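Local structure of probable arabinosyltransferase C (Mycobacterium tuberculosis, 3PTY) at residues A[195-200]-A[211-216]; A[70-75]-A[130-135]. The protein probably acts as an arabinosyltransferase that polymerises arabinose into mycobacterial cell-wall arabinan; the part here is its extracellular C-terminal, lectin-like carbohydrate-binding domain. All coordinates share one frame; numbering follows the deposited sequence.

Contact 1: residues A[195-200]-A[211-216]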
loop_
_atom_site.group_PDB
_atom_site.type_symbol
_atom_site.label_atom_id
_atom_site.label_comp_id
_atom_site.label_asym_id
_atom_site.label_seq_id
_atom_site.Cartn_x
_atom_site.Cartn_y
_atom_site.Cartn_z
ATOM N N GLY A 195 -28.390 -14.398 -26.679
ATOM C CA GLY A 195 -26.939 -14.392 -26.664
ATOM C C GLY A 195 -26.428 -14.234 -25.247
ATOM O O GLY A 195 -27.218 -14.159 -24.300
ATOM N N SER A 196 -25.111 -14.181 -25.096
ATOM C CA SER A 196 -24.523 -14.053 -23.768
ATOM C C SER A 196 -23.118 -13.486 -23.846
ATOM O O SER A 196 -22.491 -13.459 -24.921
ATOM C CB SER A 196 -24.499 -15.407 -23.065
ATOM O OG SER A 196 -23.579 -16.279 -23.683
ATOM N N MET A 197 -22.619 -13.024 -22.702
ATOM C CA MET A 197 -21.259 -12.512 -22.630
ATOM C C MET A 197 -20.628 -12.892 -21.300
ATOM O O MET A 197 -21.313 -13.334 -20.372
ATOM C CB MET A 197 -21.248 -10.989 -22.790
ATOM C CG MET A 197 -21.982 -10.234 -21.675
ATOM S SD MET A 197 -22.081 -8.472 -22.024
ATOM C CE MET A 197 -20.343 -8.095 -22.226
ATOM N N GLU A 198 -19.315 -12.734 -21.225
ATOM C CA GLU A 198 -18.581 -12.944 -19.988
ATOM C C GLU A 198 -18.375 -11.610 -19.292
ATOM O O GLU A 198 -18.629 -10.556 -19.880
ATOM C CB GLU A 198 -17.231 -13.586 -20.300
ATOM C CG GLU A 198 -17.368 -15.033 -20.710
ATOM C CD GLU A 198 -16.054 -15.634 -21.154
ATOM O OE1 GLU A 198 -15.021 -14.938 -21.070
ATOM O OE2 GLU A 198 -16.061 -16.803 -21.584
ATOM N N PHE A 199 -17.924 -11.662 -18.041
ATOM C CA PHE A 199 -17.622 -10.466 -17.269
ATOM C C PHE A 199 -16.116 -10.292 -17.199
ATOM O O PHE A 199 -15.373 -11.273 -17.252
ATOM C CB PHE A 199 -18.119 -10.612 -15.822
ATOM C CG PHE A 199 -19.612 -10.533 -15.663
ATOM C CD1 PHE A 199 -20.393 -11.675 -15.761
ATOM C CD2 PHE A 199 -20.228 -9.325 -15.384
ATOM C CE1 PHE A 199 -21.765 -11.613 -15.603
ATOM C CE2 PHE A 199 -21.599 -9.250 -15.218
ATOM C CZ PHE A 199 -22.370 -10.399 -15.326
ATOM N N ALA A 200 -15.671 -9.050 -17.050
ATOM C CA ALA A 200 -14.294 -8.787 -16.651
ATOM C C ALA A 200 -14.221 -8.928 -15.138
ATOM O O ALA A 200 -14.955 -8.267 -14.407
ATOM C CB ALA A 200 -13.867 -7.395 -17.069
ATOM N N LEU A 211 -17.625 -7.677 -10.758
ATOM C CA LEU A 211 -17.493 -8.135 -12.137
ATOM C C LEU A 211 -18.162 -7.103 -13.036
ATOM O O LEU A 211 -19.201 -6.553 -12.672
ATOM C CB LEU A 211 -18.166 -9.499 -12.325
ATOM C CG LEU A 211 -17.803 -10.621 -11.346
ATOM C CD1 LEU A 211 -18.664 -11.850 -11.614
ATOM C CD2 LEU A 211 -16.325 -10.966 -11.428
ATOM N N ARG A 212 -17.577 -6.834 -14.202
ATOM C CA ARG A 212 -18.115 -5.798 -15.083
ATOM C C ARG A 212 -18.285 -6.282 -16.508
ATOM O O ARG A 212 -17.399 -6.928 -17.072
ATOM C CB ARG A 212 -17.237 -4.536 -15.095
ATOM C CG ARG A 212 -16.837 -4.002 -13.728
ATOM C CD ARG A 212 -15.336 -4.152 -13.504
ATOM N NE ARG A 212 -14.949 -3.904 -12.113
ATOM C CZ ARG A 212 -14.233 -2.860 -11.708
ATOM N NH1 ARG A 212 -13.810 -1.962 -12.591
ATOM N NH2 ARG A 212 -13.918 -2.731 -10.423
ATOM N N ALA A 213 -19.430 -5.939 -17.087
ATOM C CA ALA A 213 -19.726 -6.239 -18.480
ATOM C C ALA A 213 -20.198 -4.951 -19.144
ATOM O O ALA A 213 -21.167 -4.344 -18.697
ATOM C CB ALA A 213 -20.815 -7.311 -18.558
ATOM N N PRO A 214 -19.517 -4.525 -20.219
ATOM C CA PRO A 214 -19.899 -3.276 -20.886
ATOM C C PRO A 214 -21.304 -3.377 -21.467
ATOM O O PRO A 214 -21.602 -4.331 -22.188
ATOM C CB PRO A 214 -18.864 -3.160 -22.017
ATOM C CG PRO A 214 -18.424 -4.584 -22.249
ATOM C CD PRO A 214 -18.346 -5.143 -20.861
ATOM N N LEU A 215 -22.161 -2.411 -21.155
ATOM C CA LEU A 215 -23.515 -2.408 -21.702
ATOM C C LEU A 215 -23.496 -2.354 -23.225
ATOM O O LEU A 215 -24.429 -2.818 -23.879
ATOM C CB LEU A 215 -24.330 -1.230 -21.154
ATOM C CG LEU A 215 -24.716 -1.300 -19.675
ATOM C CD1 LEU A 215 -25.426 -0.010 -19.259
ATOM C CD2 LEU A 215 -25.605 -2.520 -19.406
ATOM N N SER A 216 -22.433 -1.790 -23.792
ATOM C CA SER A 216 -22.335 -1.673 -25.247
ATOM C C SER A 216 -22.380 -3.032 -25.939
ATOM O O SER A 216 -22.745 -3.123 -27.099
ATOM C CB SER A 216 -21.062 -0.921 -25.654
ATOM O OG SER A 216 -19.902 -1.677 -25.343
HETATM O O HOH W 1 -17.011 -8.284 -20.105
#
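A200 and R212 form an antiparallel hydrogen-bonded pair in a beta hairpin, strands 195-202 and 209-214, within the larger sheet of this lectin-like beta-sandwich domain. Two backbone bonds close the pair: A200 N gives to R212 O at 2.7 Å, nearly straight at 166°, and R212 N returns to A200 O at 3.0 Å. L211 CA adds a C-H...O contact to A200 O at 3.4 Å.

Beyond this pair the strands splay, their short axes running at 132°, and side chains and water take over from backbone bonds. The outer edges of the hairpin are also paired: L211 and A213 bond V167 and L165 of strand 164-171, and M197 bonds L180 of strand 178-183.

Apolar contacts centre on F199, A213 and M197. F199 CB meets L211 CB at 3.7 Å, the two side chains crossing at about a right angle. The ring of F199 approaches A213 CB obliquely through CD2, at 3.8 Å, while the R212 carbonyl carbon lies by its edge. L165, V167, V178 and L180 also touch this buried ring. Farther along, the thioether chain of M197 bends at chi3 (-56°), and its methyl CE reaches both A213 CB and P214 CD.

Polar ends look elsewhere. R212 NE bonds N210 O within the hairpin, and NH1 reaches W335 O, linking the hairpin to the loop that also carries pocket residues D333 and R337. E198 OE1 bonds S175 OG.

Where the backbones part, one water bridges them: it donates to E198 O at 2.8 Å and, weakly, to R212 O at 3.3 Å, so R212 O receives both A200 N and the water.

Contact 2: residues A[70-75]-A[130-135]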
loop_
_atom_site.group_PDB
_atom_site.type_symbol
_atom_site.label_atom_id
_atom_site.label_comp_id
_atom_site.label_asym_id
_atom_site.label_seq_id
_atom_site.Cartn_x
_atom_site.Cartn_y
_atom_site.Cartn_z
ATOM N N ASN A 70 -25.960 -19.439 2.113
ATOM C CA ASN A 70 -24.775 -19.455 2.965
ATOM C C ASN A 70 -23.614 -20.277 2.404
ATOM O O ASN A 70 -22.706 -20.660 3.138
ATOM C CB ASN A 70 -25.142 -19.901 4.383
ATOM C CG ASN A 70 -25.991 -18.872 5.102
ATOM O OD1 ASN A 70 -25.490 -17.836 5.540
ATOM N ND2 ASN A 70 -27.287 -19.140 5.206
ATOM N N GLY A 71 -23.636 -20.520 1.096
ATOM C CA GLY A 71 -22.557 -21.238 0.433
ATOM C C GLY A 71 -21.368 -20.330 0.150
ATOM O O GLY A 71 -20.975 -20.135 -1.003
ATOM N N ILE A 72 -20.802 -19.781 1.220
ATOM C CA ILE A 72 -19.681 -18.844 1.164
ATOM C C ILE A 72 -18.903 -18.995 2.464
ATOM O O ILE A 72 -19.502 -19.009 3.534
ATOM C CB ILE A 72 -20.182 -17.391 1.129
ATOM C CG1 ILE A 72 -21.157 -17.182 -0.026
ATOM C CG2 ILE A 72 -19.008 -16.408 1.040
ATOM C CD1 ILE A 72 -21.831 -15.835 0.001
ATOM N N PRO A 73 -17.568 -19.099 2.385
ATOM C CA PRO A 73 -16.765 -19.241 3.607
ATOM C C PRO A 73 -16.942 -18.034 4.518
ATOM O O PRO A 73 -17.212 -16.941 4.026
ATOM C CB PRO A 73 -15.324 -19.268 3.086
ATOM C CG PRO A 73 -15.425 -19.578 1.637
ATOM C CD PRO A 73 -16.743 -19.054 1.168
ATOM N N ALA A 74 -16.786 -18.220 5.824
ATOM C CA ALA A 74 -16.823 -17.093 6.752
ATOM C C ALA A 74 -15.687 -16.116 6.457
ATOM O O ALA A 74 -15.828 -14.908 6.647
ATOM C CB ALA A 74 -16.739 -17.583 8.194
ATOM N N ASP A 75 -14.563 -16.644 5.985
ATOM C CA ASP A 75 -13.405 -15.819 5.669
ATOM C C ASP A 75 -13.146 -15.797 4.173
ATOM O O ASP A 75 -12.564 -16.734 3.624
ATOM C CB ASP A 75 -12.163 -16.338 6.391
ATOM N N THR A 130 -30.662 -7.609 -0.786
ATOM C CA THR A 130 -29.645 -8.253 -1.609
ATOM C C THR A 130 -29.527 -9.737 -1.319
ATOM O O THR A 130 -28.826 -10.133 -0.395
ATOM C CB THR A 130 -28.265 -7.609 -1.388
ATOM O OG1 THR A 130 -28.392 -6.181 -1.449
ATOM C CG2 THR A 130 -27.284 -8.078 -2.460
ATOM N N PRO A 131 -30.214 -10.565 -2.114
ATOM C CA PRO A 131 -30.032 -12.014 -1.988
ATOM C C PRO A 131 -28.615 -12.392 -2.401
ATOM O O PRO A 131 -27.991 -11.686 -3.196
ATOM C CB PRO A 131 -31.024 -12.606 -3.003
ATOM C CG PRO A 131 -31.566 -11.472 -3.795
ATOM C CD PRO A 131 -31.023 -10.174 -3.281
ATOM N N VAL A 132 -28.126 -13.506 -1.871
ATOM C CA VAL A 132 -26.813 -14.026 -2.217
ATOM C C VAL A 132 -26.964 -15.517 -2.434
ATOM O O VAL A 132 -27.709 -16.162 -1.703
ATOM C CB VAL A 132 -25.808 -13.863 -1.050
ATOM C CG1 VAL A 132 -24.403 -14.211 -1.517
ATOM C CG2 VAL A 132 -25.845 -12.466 -0.499
ATOM N N LEU A 133 -26.263 -16.062 -3.425
ATOM C CA LEU A 133 -26.176 -17.514 -3.596
ATOM C C LEU A 133 -24.736 -17.926 -3.914
ATOM O O LEU A 133 -24.088 -17.312 -4.769
ATOM C CB LEU A 133 -27.122 -17.992 -4.701
ATOM C CG LEU A 133 -28.628 -17.930 -4.417
ATOM C CD1 LEU A 133 -29.425 -18.324 -5.660
ATOM C CD2 LEU A 133 -29.023 -18.812 -3.210
ATOM N N GLY A 134 -24.233 -18.952 -3.225
ATOM C CA GLY A 134 -22.860 -19.397 -3.424
ATOM C C GLY A 134 -22.699 -20.909 -3.438
ATOM O O GLY A 134 -23.518 -21.635 -2.868
ATOM N N SER A 135 -21.633 -21.389 -4.074
ATOM C CA SER A 135 -21.420 -22.832 -4.220
ATOM C C SER A 135 -20.333 -23.378 -3.300
ATOM O O SER A 135 -19.918 -24.527 -3.451
ATOM C CB SER A 135 -21.069 -23.176 -5.670
ATOM O OG SER A 135 -19.829 -22.586 -6.029
#
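I72 sets CG1 beside its own backbone N (chi1 -55°) and then runs extended to CD1, while V132 holds CG1 opposite its backbone N (chi1 -171°). These torsions bring one methyl from each residue together: I72 CD1 presses on V132 CG1 at 3.4 Å, tighter than ordinary van der Waals contact. The side chains meet at about a right angle, and the touch is confined to these two carbons. Both residues are buried, and L121 also packs against V132.

Next to this methyl pair the backbones themselves close in at G71 and G134. With no side chain on either, their CA atoms come to 4.3 Å, and weak C-H...O contacts run both ways. G134 CA lies 3.2 Å from G71 O; G71 CA lies 3.5 Å from G134 O, with an angle of 154° at the hydrogen. G71 is the centre of an inverse gamma turn, whose I72 N to N70 O bond, 2.8 Å long, is weak. The loop 70-75 therefore folds sharply where it passes strand 133-134, within this chain an outermost strand of the antiparallel sheet.

Conventional backbone bonds of the glycines are made with other residues: G71 pairs with W136, and G134 with T68. L133 and S135 bond L242 and I240, joining the strand to 240-242. S135 OG is shared between I240 N and D231 OD2, and D231 is a ligand of the bound calcium.

The contact itself thus rests on buried carbon packing and weak C-H...O attraction. G71 O and S135 N, 3.4 Å apart, are too poorly angled to bond, which leaves close fit, rather than direct N-H...O pairing, as what joins the two segments.

How the contacts relate
Contacts 1 and 2 reach the same antiparallel sheet without touching: their centres are 22 Å apart, their nearest atoms about 10 Å. Contact 1 lies in its interior, on hairpin strands 195-202 and 209-214; contact 2 is at strand 133-134, outermost within this chain. Strands 164-171 and 240-242 stand between. The two contacts lie toward different bound groups, contact 2 much the nearer to its own. In contact 1 the R212 side chain is about 12 Å from an octyl arabinofuranoside, and its partner W335 falls in sequence between the pocket residues D333 and R337. In contact 2 the S135 side chain is about 5 Å from the calcium ion held by D231, D233 and H238.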